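PDB 1ZBP: uncharacterized protein from Vibrio parahaemolyticus, which is of unknown function but belongs to the ImpE family and is probably an accessory protein of type VI secretion. Local coordinates for residues Y210-S215 with V234-G239; R222-K227 with L238-W243; K82-G87 with S103-N108. All blocks are in the same frame, centred on the assembly; numbering follows the deposited sequence.

Interaction 1 (Y210-S215 with V234-G239)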
loop_
_atom_site.group_PDB
_atom_site.type_symbol
_atom_site.label_atom_id
_atom_site.label_comp_id
_atom_site.label_asym_id
_atom_site.label_seq_id
_atom_site.Cartn_x
_atom_site.Cartn_y
_atom_site.Cartn_z
ATOM N N TYR A 210 -2.965 -3.550 -4.070
ATOM C CA TYR A 210 -2.770 -4.720 -3.219
ATOM C C TYR A 210 -1.378 -5.310 -3.361
ATOM O O TYR A 210 -0.737 -5.145 -4.384
ATOM C CB TYR A 210 -3.828 -5.785 -3.519
ATOM C CG TYR A 210 -5.192 -5.373 -3.049
ATOM C CD1 TYR A 210 -5.438 -5.128 -1.690
ATOM C CD2 TYR A 210 -6.218 -5.149 -3.954
ATOM C CE1 TYR A 210 -6.669 -4.666 -1.256
ATOM C CE2 TYR A 210 -7.444 -4.690 -3.526
ATOM C CZ TYR A 210 -7.664 -4.452 -2.184
ATOM O OH TYR A 210 -8.898 -4.012 -1.783
ATOM N N VAL A 211 -0.924 -6.017 -2.329
ATOM C CA VAL A 211 0.407 -6.610 -2.328
ATOM C C VAL A 211 0.592 -7.739 -3.346
ATOM O O VAL A 211 1.695 -7.940 -3.862
ATOM C CB VAL A 211 0.795 -7.101 -0.893
ATOM C CG1 VAL A 211 0.008 -8.350 -0.516
ATOM C CG2 VAL A 211 2.288 -7.343 -0.810
ATOM N N ASP A 212 -0.482 -8.452 -3.659
ATOM C CA ASP A 212 -0.401 -9.544 -4.624
ATOM C C ASP A 212 -0.510 -9.119 -6.092
ATOM O O ASP A 212 -0.313 -9.941 -6.983
ATOM C CB ASP A 212 -1.474 -10.599 -4.331
ATOM C CG ASP A 212 -1.172 -11.405 -3.091
ATOM O OD1 ASP A 212 -0.126 -12.094 -3.064
ATOM O OD2 ASP A 212 -1.974 -11.356 -2.130
ATOM N N SER A 213 -0.811 -7.852 -6.358
ATOM C CA SER A 213 -0.946 -7.410 -7.744
ATOM C C SER A 213 0.224 -7.896 -8.607
ATOM O O SER A 213 1.393 -7.703 -8.257
ATOM C CB SER A 213 -1.111 -5.882 -7.813
ATOM O OG SER A 213 -0.195 -5.215 -6.985
ATOM N N GLU A 214 -0.111 -8.535 -9.732
ATOM C CA GLU A 214 0.875 -9.121 -10.654
ATOM C C GLU A 214 0.986 -8.511 -12.066
ATOM O O GLU A 214 2.089 -8.234 -12.538
ATOM C CB GLU A 214 0.607 -10.631 -10.778
ATOM C CG GLU A 214 1.421 -11.360 -11.850
ATOM C CD GLU A 214 2.919 -11.249 -11.638
ATOM O OE1 GLU A 214 3.489 -10.166 -11.913
ATOM O OE2 GLU A 214 3.529 -12.246 -11.183
ATOM N N SER A 215 -0.139 -8.318 -12.745
ATOM C CA SER A 215 -0.094 -7.771 -14.093
ATOM C C SER A 215 0.380 -6.338 -14.045
ATOM O O SER A 215 0.436 -5.733 -12.977
ATOM C CB SER A 215 -1.470 -7.827 -14.747
ATOM O OG SER A 215 -2.360 -6.918 -14.140
ATOM N N VAL A 234 -12.589 -16.623 1.358
ATOM C CA VAL A 234 -11.431 -15.743 1.485
ATOM C C VAL A 234 -11.031 -15.241 0.093
ATOM O O VAL A 234 -10.573 -16.016 -0.752
ATOM C CB VAL A 234 -10.230 -16.490 2.110
ATOM C CG1 VAL A 234 -9.061 -15.545 2.299
ATOM C CG2 VAL A 234 -10.641 -17.104 3.436
ATOM N N TYR A 235 -11.212 -13.944 -0.142
ATOM C CA TYR A 235 -10.875 -13.333 -1.427
ATOM C C TYR A 235 -9.756 -12.296 -1.279
ATOM O O TYR A 235 -9.880 -11.342 -0.513
ATOM C CB TYR A 235 -12.121 -12.667 -2.016
ATOM C CG TYR A 235 -13.258 -13.625 -2.267
ATOM C CD1 TYR A 235 -13.328 -14.364 -3.451
ATOM C CD2 TYR A 235 -14.249 -13.833 -1.303
ATOM C CE1 TYR A 235 -14.355 -15.290 -3.663
ATOM C CE2 TYR A 235 -15.278 -14.753 -1.508
ATOM C CZ TYR A 235 -15.327 -15.477 -2.682
ATOM O OH TYR A 235 -16.341 -16.390 -2.883
ATOM N N LEU A 236 -8.656 -12.491 -2.000
ATOM C CA LEU A 236 -7.545 -11.546 -1.942
ATOM C C LEU A 236 -7.731 -10.558 -3.076
ATOM O O LEU A 236 -8.573 -10.761 -3.927
ATOM C CB LEU A 236 -6.206 -12.260 -2.090
ATOM C CG LEU A 236 -5.849 -13.250 -0.991
ATOM C CD1 LEU A 236 -4.401 -13.690 -1.190
ATOM C CD2 LEU A 236 -6.026 -12.620 0.384
ATOM N N GLY A 237 -6.950 -9.490 -3.101
ATOM C CA GLY A 237 -7.120 -8.516 -4.161
ATOM C C GLY A 237 -5.930 -8.377 -5.075
ATOM O O GLY A 237 -4.840 -8.863 -4.774
ATOM N N LEU A 238 -6.148 -7.713 -6.202
ATOM C CA LEU A 238 -5.098 -7.487 -7.178
ATOM C C LEU A 238 -5.384 -6.144 -7.835
ATOM O O LEU A 238 -6.478 -5.914 -8.368
ATOM C CB LEU A 238 -5.090 -8.593 -8.238
ATOM C CG LEU A 238 -4.936 -10.039 -7.758
ATOM C CD1 LEU A 238 -5.106 -11.001 -8.924
ATOM C CD2 LEU A 238 -3.581 -10.217 -7.117
ATOM N N GLY A 239 -4.407 -5.252 -7.790
ATOM C CA GLY A 239 -4.601 -3.947 -8.389
ATOM C C GLY A 239 -5.140 -2.931 -7.396
ATOM O O GLY A 239 -4.955 -3.090 -6.196
HETATM O O HOH W 1 -3.276 -8.903 -2.477
#
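The ring of Y210 lies against the backbone of G237 and L238, with the N of G237 over one of its faces and CD2 only 3.4 Å from the C of G237. G237 has no side chain to keep the ring off, and this is the tight part of the contact. Y210 CG is anti to the carbonyl carbon (chi1 -70°), beside the backbone N. At the same residue the backbone is tied down: Y210 N donates to G239 O at 2.9 Å, nearly straight at 161°. The phenol hydroxyl is held outside the two segments, by a hydrogen bond between Y210 OH and D147 OD1. Close packing continues at L238, whose CD2 reaches D212 O at 3.3 Å and also touches D212 CB, an apolar methyl set against a polar carbonyl. From Y210 to S213 the chain makes a type I beta turn, in the loop between strand 202-207 and helix 216-219, and this turn is laid against strand 235-239. S213 OG bonds back to Y210 O at 2.7 Å, a side-chain link across the turn, where the backbone bond between the same residues, S213 N to Y210 O, is weak. S213 CB meanwhile sits 3.4 Å from G239 N. The looser side is at the carboxylate of D212, a residue partly exposed to solvent. Here a water links the turn to the strand: it accepts from D212 N and lies 2.8 Å from G237 O, with D212 OD2 equally near. L236 completes this edge with CD1 against D212 OD2, the two side chains crossing obliquely, and that carboxylate oxygen has a salt bridge to R151.

Interaction 2 (R222-K227 with L238-W243)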
loop_
_atom_site.group_PDB
_atom_site.type_symbol
_atom_site.label_atom_id
_atom_site.label_comp_id
_atom_site.label_asym_id
_atom_site.label_seq_id
_atom_site.Cartn_x
_atom_site.Cartn_y
_atom_site.Cartn_z
ATOM N N ARG A 222 -4.533 0.307 -12.494
ATOM C CA ARG A 222 -5.517 0.608 -13.527
ATOM C C ARG A 222 -6.625 -0.433 -13.654
ATOM O O ARG A 222 -7.352 -0.464 -14.641
ATOM C CB ARG A 222 -4.809 0.820 -14.874
ATOM C CG ARG A 222 -4.049 2.151 -14.936
ATOM C CD ARG A 222 -3.117 2.241 -16.129
ATOM N NE ARG A 222 -2.493 3.560 -16.223
ATOM C CZ ARG A 222 -1.472 3.848 -17.027
ATOM N NH1 ARG A 222 -0.955 2.910 -17.807
ATOM N NH2 ARG A 222 -0.966 5.074 -17.052
ATOM N N GLU A 223 -6.746 -1.290 -12.651
ATOM C CA GLU A 223 -7.805 -2.276 -12.633
ATOM C C GLU A 223 -7.757 -3.039 -11.321
ATOM O O GLU A 223 -6.730 -3.068 -10.639
ATOM C CB GLU A 223 -7.705 -3.232 -13.828
ATOM C CG GLU A 223 -6.680 -4.349 -13.710
ATOM C CD GLU A 223 -6.884 -5.440 -14.769
ATOM O OE1 GLU A 223 -6.868 -5.113 -15.985
ATOM O OE2 GLU A 223 -7.054 -6.623 -14.381
ATOM N N THR A 224 -8.885 -3.636 -10.961
ATOM C CA THR A 224 -9.001 -4.394 -9.727
ATOM C C THR A 224 -9.567 -5.784 -10.050
ATOM O O THR A 224 -10.645 -5.898 -10.629
ATOM C CB THR A 224 -9.951 -3.674 -8.739
ATOM O OG1 THR A 224 -9.526 -2.315 -8.568
ATOM C CG2 THR A 224 -9.965 -4.378 -7.403
ATOM N N ASP A 225 -8.838 -6.833 -9.675
ATOM C CA ASP A 225 -9.270 -8.211 -9.913
ATOM C C ASP A 225 -9.418 -8.903 -8.554
ATOM O O ASP A 225 -8.890 -8.428 -7.551
ATOM C CB ASP A 225 -8.240 -8.955 -10.790
ATOM C CG ASP A 225 -8.856 -10.116 -11.583
ATOM O OD1 ASP A 225 -9.794 -9.869 -12.374
ATOM O OD2 ASP A 225 -8.402 -11.277 -11.435
ATOM N N TRP A 226 -10.135 -10.019 -8.513
ATOM C CA TRP A 226 -10.322 -10.737 -7.253
ATOM C C TRP A 226 -10.129 -12.240 -7.427
ATOM O O TRP A 226 -10.849 -12.881 -8.190
ATOM C CB TRP A 226 -11.721 -10.457 -6.688
ATOM C CG TRP A 226 -11.964 -9.007 -6.459
ATOM C CD1 TRP A 226 -12.479 -8.114 -7.347
ATOM C CD2 TRP A 226 -11.588 -8.253 -5.300
ATOM N NE1 TRP A 226 -12.441 -6.848 -6.818
ATOM C CE2 TRP A 226 -11.899 -6.906 -5.561
ATOM C CE3 TRP A 226 -11.015 -8.592 -4.067
ATOM C CZ2 TRP A 226 -11.654 -5.887 -4.636
ATOM C CZ3 TRP A 226 -10.769 -7.581 -3.145
ATOM C CH2 TRP A 226 -11.090 -6.242 -3.437
ATOM N N LYS A 227 -9.150 -12.802 -6.731
ATOM C CA LYS A 227 -8.911 -14.233 -6.818
ATOM C C LYS A 227 -9.355 -14.895 -5.522
ATOM O O LYS A 227 -9.006 -14.441 -4.429
ATOM C CB LYS A 227 -7.426 -14.540 -7.067
ATOM C CG LYS A 227 -6.907 -14.197 -8.458
ATOM C CD LYS A 227 -5.458 -14.658 -8.641
ATOM C CE LYS A 227 -4.906 -14.265 -10.012
ATOM N NZ LYS A 227 -5.744 -14.791 -11.135
ATOM N N LEU A 238 -6.148 -7.713 -6.202
ATOM C CA LEU A 238 -5.098 -7.487 -7.178
ATOM C C LEU A 238 -5.384 -6.144 -7.835
ATOM O O LEU A 238 -6.478 -5.914 -8.368
ATOM C CB LEU A 238 -5.090 -8.593 -8.238
ATOM C CG LEU A 238 -4.936 -10.039 -7.758
ATOM C CD1 LEU A 238 -5.106 -11.001 -8.924
ATOM C CD2 LEU A 238 -3.581 -10.217 -7.117
ATOM N N GLY A 239 -4.407 -5.252 -7.790
ATOM C CA GLY A 239 -4.601 -3.947 -8.389
ATOM C C GLY A 239 -5.140 -2.931 -7.396
ATOM O O GLY A 239 -4.955 -3.090 -6.196
ATOM N N LEU A 240 -5.816 -1.902 -7.908
ATOM C CA LEU A 240 -6.383 -0.807 -7.111
ATOM C C LEU A 240 -7.291 -1.273 -5.957
ATOM O O LEU A 240 -8.177 -2.078 -6.152
ATOM C CB LEU A 240 -7.162 0.123 -8.056
ATOM C CG LEU A 240 -7.633 1.451 -7.464
ATOM C CD1 LEU A 240 -6.408 2.326 -7.162
ATOM C CD2 LEU A 240 -8.582 2.151 -8.431
ATOM N N LYS A 241 -7.074 -0.765 -4.750
ATOM C CA LYS A 241 -7.904 -1.169 -3.628
ATOM C C LYS A 241 -9.335 -0.657 -3.796
ATOM O O LYS A 241 -9.566 0.393 -4.403
ATOM C CB LYS A 241 -7.290 -0.665 -2.311
ATOM C CG LYS A 241 -5.891 -1.243 -2.015
ATOM C CD LYS A 241 -5.354 -0.843 -0.635
ATOM C CE LYS A 241 -3.959 -1.440 -0.380
ATOM N NZ LYS A 241 -3.430 -1.102 0.988
ATOM N N CYS A 242 -10.292 -1.404 -3.253
ATOM C CA CYS A 242 -11.716 -1.059 -3.345
ATOM C C CYS A 242 -12.141 -1.340 -1.899
ATOM O O CYS A 242 -11.787 -2.371 -1.360
ATOM C CB CYS A 242 -12.427 -2.001 -4.368
ATOM S SG CYS A 242 -13.845 -1.335 -5.435
ATOM N N TRP A 243 -12.859 -0.411 -1.273
ATOM C CA TRP A 243 -13.311 -0.541 0.111
ATOM C C TRP A 243 -14.826 -0.646 0.193
ATOM O O TRP A 243 -15.551 -0.110 -0.642
ATOM C CB TRP A 243 -12.876 0.680 0.959
ATOM C CG TRP A 243 -11.427 0.705 1.392
ATOM C CD1 TRP A 243 -10.449 -0.163 1.018
ATOM C CD2 TRP A 243 -10.800 1.663 2.268
ATOM N NE1 TRP A 243 -9.253 0.186 1.603
ATOM C CE2 TRP A 243 -9.440 1.303 2.376
ATOM C CE3 TRP A 243 -11.258 2.792 2.973
ATOM C CZ2 TRP A 243 -8.531 2.019 3.152
ATOM C CZ3 TRP A 243 -10.347 3.513 3.751
ATOM C CH2 TRP A 243 -8.999 3.119 3.832
#
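T224 and D225 pair with G239 and L238 in the antiparallel hairpin formed by strands 224-228 and 235-239. D225 and L238 are the hydrogen-bonded pair: D225 N gives a bond to L238 O at 2.8 Å, lying in the carbonyl plane, while the return bond from L238 N to D225 O is weak, bent to 128°. L238 O also receives a CA-H...O contact from T224 CA at 3.2 Å. Side by side on one face of the hairpin, the D225 and L238 side chains point the same way, and K227 crosses the leucine with CE 3.4 Å from L238 CD1. T224 with G239 is the non-hydrogen-bonded pair. Here G239 takes up a positive phi of 92°, a backbone shape that suits glycine, and the chain turns off the hairpin toward strand 242-245 of the large antiparallel sheet. E223 O follows that departure: it takes L240 N at 3.1 Å, with the donor well above the carbonyl plane, and a CA-H...O contact from G239 CA. The T224 side chain grips the same bend from the other strand. With OG1 anti to its carbonyl carbon (chi1 -53°), the hydroxyl donates to L240 O at 2.8 Å and CG2 comes within 3.2 Å of that same oxygen. One carbonyl therefore meets both branches of the threonine. Beyond the bend, C242 CB meets the edge of the W226 indole, 4.0 Å from CZ2 and in the plane of the ring, while I148 also touches this tryptophan.

Interaction 3 (K82-G87 with S103-N108)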
loop_
_atom_site.group_PDB
_atom_site.type_symbol
_atom_site.label_atom_id
_atom_site.label_comp_id
_atom_site.label_asym_id
_atom_site.label_seq_id
_atom_site.Cartn_x
_atom_site.Cartn_y
_atom_site.Cartn_z
ATOM N N LYS A 82 6.212 -6.658 1.482
ATOM C CA LYS A 82 6.224 -7.806 0.589
ATOM C C LYS A 82 6.656 -9.016 1.403
ATOM O O LYS A 82 6.221 -10.137 1.148
ATOM C CB LYS A 82 7.186 -7.588 -0.579
ATOM C CG LYS A 82 7.011 -8.605 -1.692
ATOM C CD LYS A 82 7.792 -8.224 -2.943
ATOM C CE LYS A 82 9.197 -8.792 -2.928
ATOM N NZ LYS A 82 9.895 -8.488 -4.208
ATOM N N ASP A 83 7.504 -8.791 2.403
ATOM C CA ASP A 83 7.946 -9.900 3.234
ATOM C C ASP A 83 6.887 -10.287 4.255
ATOM O O ASP A 83 6.690 -11.471 4.539
ATOM C CB ASP A 83 9.268 -9.568 3.929
ATOM C CG ASP A 83 10.414 -9.428 2.944
ATOM O OD1 ASP A 83 10.444 -10.207 1.971
ATOM O OD2 ASP A 83 11.286 -8.559 3.149
ATOM N N PHE A 84 6.193 -9.296 4.799
ATOM C CA PHE A 84 5.155 -9.584 5.770
ATOM C C PHE A 84 4.114 -10.544 5.196
ATOM O O PHE A 84 3.420 -11.240 5.938
ATOM C CB PHE A 84 4.487 -8.291 6.234
ATOM C CG PHE A 84 3.300 -8.515 7.111
ATOM C CD1 PHE A 84 2.021 -8.528 6.571
ATOM C CD2 PHE A 84 3.464 -8.772 8.465
ATOM C CE1 PHE A 84 0.922 -8.793 7.370
ATOM C CE2 PHE A 84 2.372 -9.039 9.273
ATOM C CZ PHE A 84 1.096 -9.051 8.728
ATOM N N ALA A 85 4.012 -10.593 3.873
ATOM C CA ALA A 85 3.058 -11.486 3.223
ATOM C C ALA A 85 3.368 -12.953 3.570
ATOM O O ALA A 85 2.755 -13.867 3.020
ATOM C CB ALA A 85 3.095 -11.275 1.704
ATOM N N GLN A 86 4.320 -13.149 4.487
ATOM C CA GLN A 86 4.738 -14.461 4.973
ATOM C C GLN A 86 5.324 -14.369 6.396
ATOM O O GLN A 86 4.752 -14.915 7.342
ATOM C CB GLN A 86 5.763 -15.091 4.025
ATOM C CG GLN A 86 5.198 -15.468 2.648
ATOM C CD GLN A 86 5.610 -14.498 1.543
ATOM O OE1 GLN A 86 5.728 -13.296 1.777
ATOM N NE2 GLN A 86 5.807 -15.019 0.326
ATOM N N GLY A 87 6.450 -13.673 6.552
ATOM C CA GLY A 87 7.079 -13.541 7.863
ATOM C C GLY A 87 6.834 -12.219 8.576
ATOM O O GLY A 87 6.369 -11.259 7.972
ATOM N N SER A 103 -2.557 -13.767 14.982
ATOM C CA SER A 103 -3.501 -14.222 13.973
ATOM C C SER A 103 -3.168 -13.666 12.579
ATOM O O SER A 103 -3.218 -14.401 11.592
ATOM C CB SER A 103 -4.929 -13.833 14.373
ATOM O OG SER A 103 -5.310 -14.461 15.586
ATOM N N LEU A 104 -2.821 -12.380 12.494
ATOM C CA LEU A 104 -2.485 -11.758 11.203
ATOM C C LEU A 104 -1.257 -12.383 10.530
ATOM O O LEU A 104 -1.259 -12.620 9.316
ATOM C CB LEU A 104 -2.260 -10.245 11.363
ATOM C CG LEU A 104 -3.460 -9.296 11.217
ATOM C CD1 LEU A 104 -4.079 -9.441 9.827
ATOM C CD2 LEU A 104 -4.495 -9.596 12.278
ATOM N N VAL A 105 -0.207 -12.636 11.312
ATOM C CA VAL A 105 1.003 -13.247 10.779
ATOM C C VAL A 105 0.752 -14.725 10.425
ATOM O O VAL A 105 1.222 -15.199 9.394
ATOM C CB VAL A 105 2.182 -13.138 11.782
ATOM C CG1 VAL A 105 2.468 -11.673 12.104
ATOM C CG2 VAL A 105 1.861 -13.892 13.046
ATOM N N SER A 106 -0.003 -15.438 11.264
ATOM C CA SER A 106 -0.315 -16.849 11.012
ATOM C C SER A 106 -1.178 -16.996 9.759
ATOM O O SER A 106 -1.141 -18.040 9.091
ATOM C CB SER A 106 -1.044 -17.483 12.210
ATOM O OG SER A 106 -0.174 -17.706 13.319
ATOM N N PHE A 107 -1.956 -15.950 9.450
ATOM C CA PHE A 107 -2.819 -15.932 8.263
ATOM C C PHE A 107 -1.926 -16.048 7.028
ATOM O O PHE A 107 -2.182 -16.873 6.146
ATOM C CB PHE A 107 -3.640 -14.629 8.209
ATOM C CG PHE A 107 -4.515 -14.493 6.979
ATOM C CD1 PHE A 107 -3.963 -14.185 5.734
ATOM C CD2 PHE A 107 -5.893 -14.675 7.064
ATOM C CE1 PHE A 107 -4.768 -14.061 4.591
ATOM C CE2 PHE A 107 -6.703 -14.554 5.929
ATOM C CZ PHE A 107 -6.139 -14.247 4.689
ATOM N N ASN A 108 -0.867 -15.242 6.968
ATOM C CA ASN A 108 0.050 -15.298 5.829
ATOM C C ASN A 108 0.888 -16.569 5.854
ATOM O O ASN A 108 1.164 -17.155 4.807
ATOM C CB ASN A 108 0.962 -14.072 5.805
ATOM C CG ASN A 108 0.226 -12.815 5.393
ATOM O OD1 ASN A 108 -0.326 -12.735 4.291
ATOM N ND2 ASN A 108 0.218 -11.822 6.271
#
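The phenyl ring of F84 and the side-chain amide of N108 stand almost perpendicular, their planes 79° apart, and the two side chains cross at about a right angle. The amide nitrogen is what meets the ring: N108 ND2 is 3.3 Å from F84 CE1 and somewhat farther from CD1 and CZ, so it approaches obliquely, nearest CE1, and does not lie centred on the ring. V105 CG1, also oblique to the ring, is 3.9 Å from F84 CE2. L104 adds a more distant apolar touch, its CB 4.4 Å from F84 CZ. F84 CG is anti to the backbone N (chi1 173°), and from there the ring extends toward the neighbouring helix. N108 also lies against the C-terminal end of helix 65-84. Its ND2 is 3.3 Å from F84 O, but the angle is poor and the pair is a polar contact, not a hydrogen bond. The aliphatic part of N108 packs on the backbone that follows, with CB 3.3 Å from A85 O. A85 is the first residue to leave helical backbone angles, and G87 N bonds back to D83 O at 3.0 Å as the chain turns off. A buried asparagine is thus wedged between a phenyl ring and the carbonyls at a helix end. S103, S106 and F107 turn instead to helix 116-129, while T90 also touches F84. The arrangement is that of two helices consecutive in the chain, 65-84 and 98-113, packed end against middle, their connection carrying strand 91-92, which joins a small mixed sheet.

Along the chain interaction 3 comes first, within the helical N-terminal half, and interactions 1 and 2 follow in the ImpE region. Interactions 1 and 2 have centres about 6 Å apart and share L238 and G239: strand 235-239 receives the 210-215 turn and pairs with strand 224-228, and the chain then goes on into the large antiparallel sheet. Interaction 3 is centred about 15 Å from interaction 1 and 20 Å from interaction 2. It touches interaction 1 through V234 against F107 and V211 against K82, but not interaction 2. The 210-215 and 234-239 segments therefore lie where the helical half meets the beta-rich half.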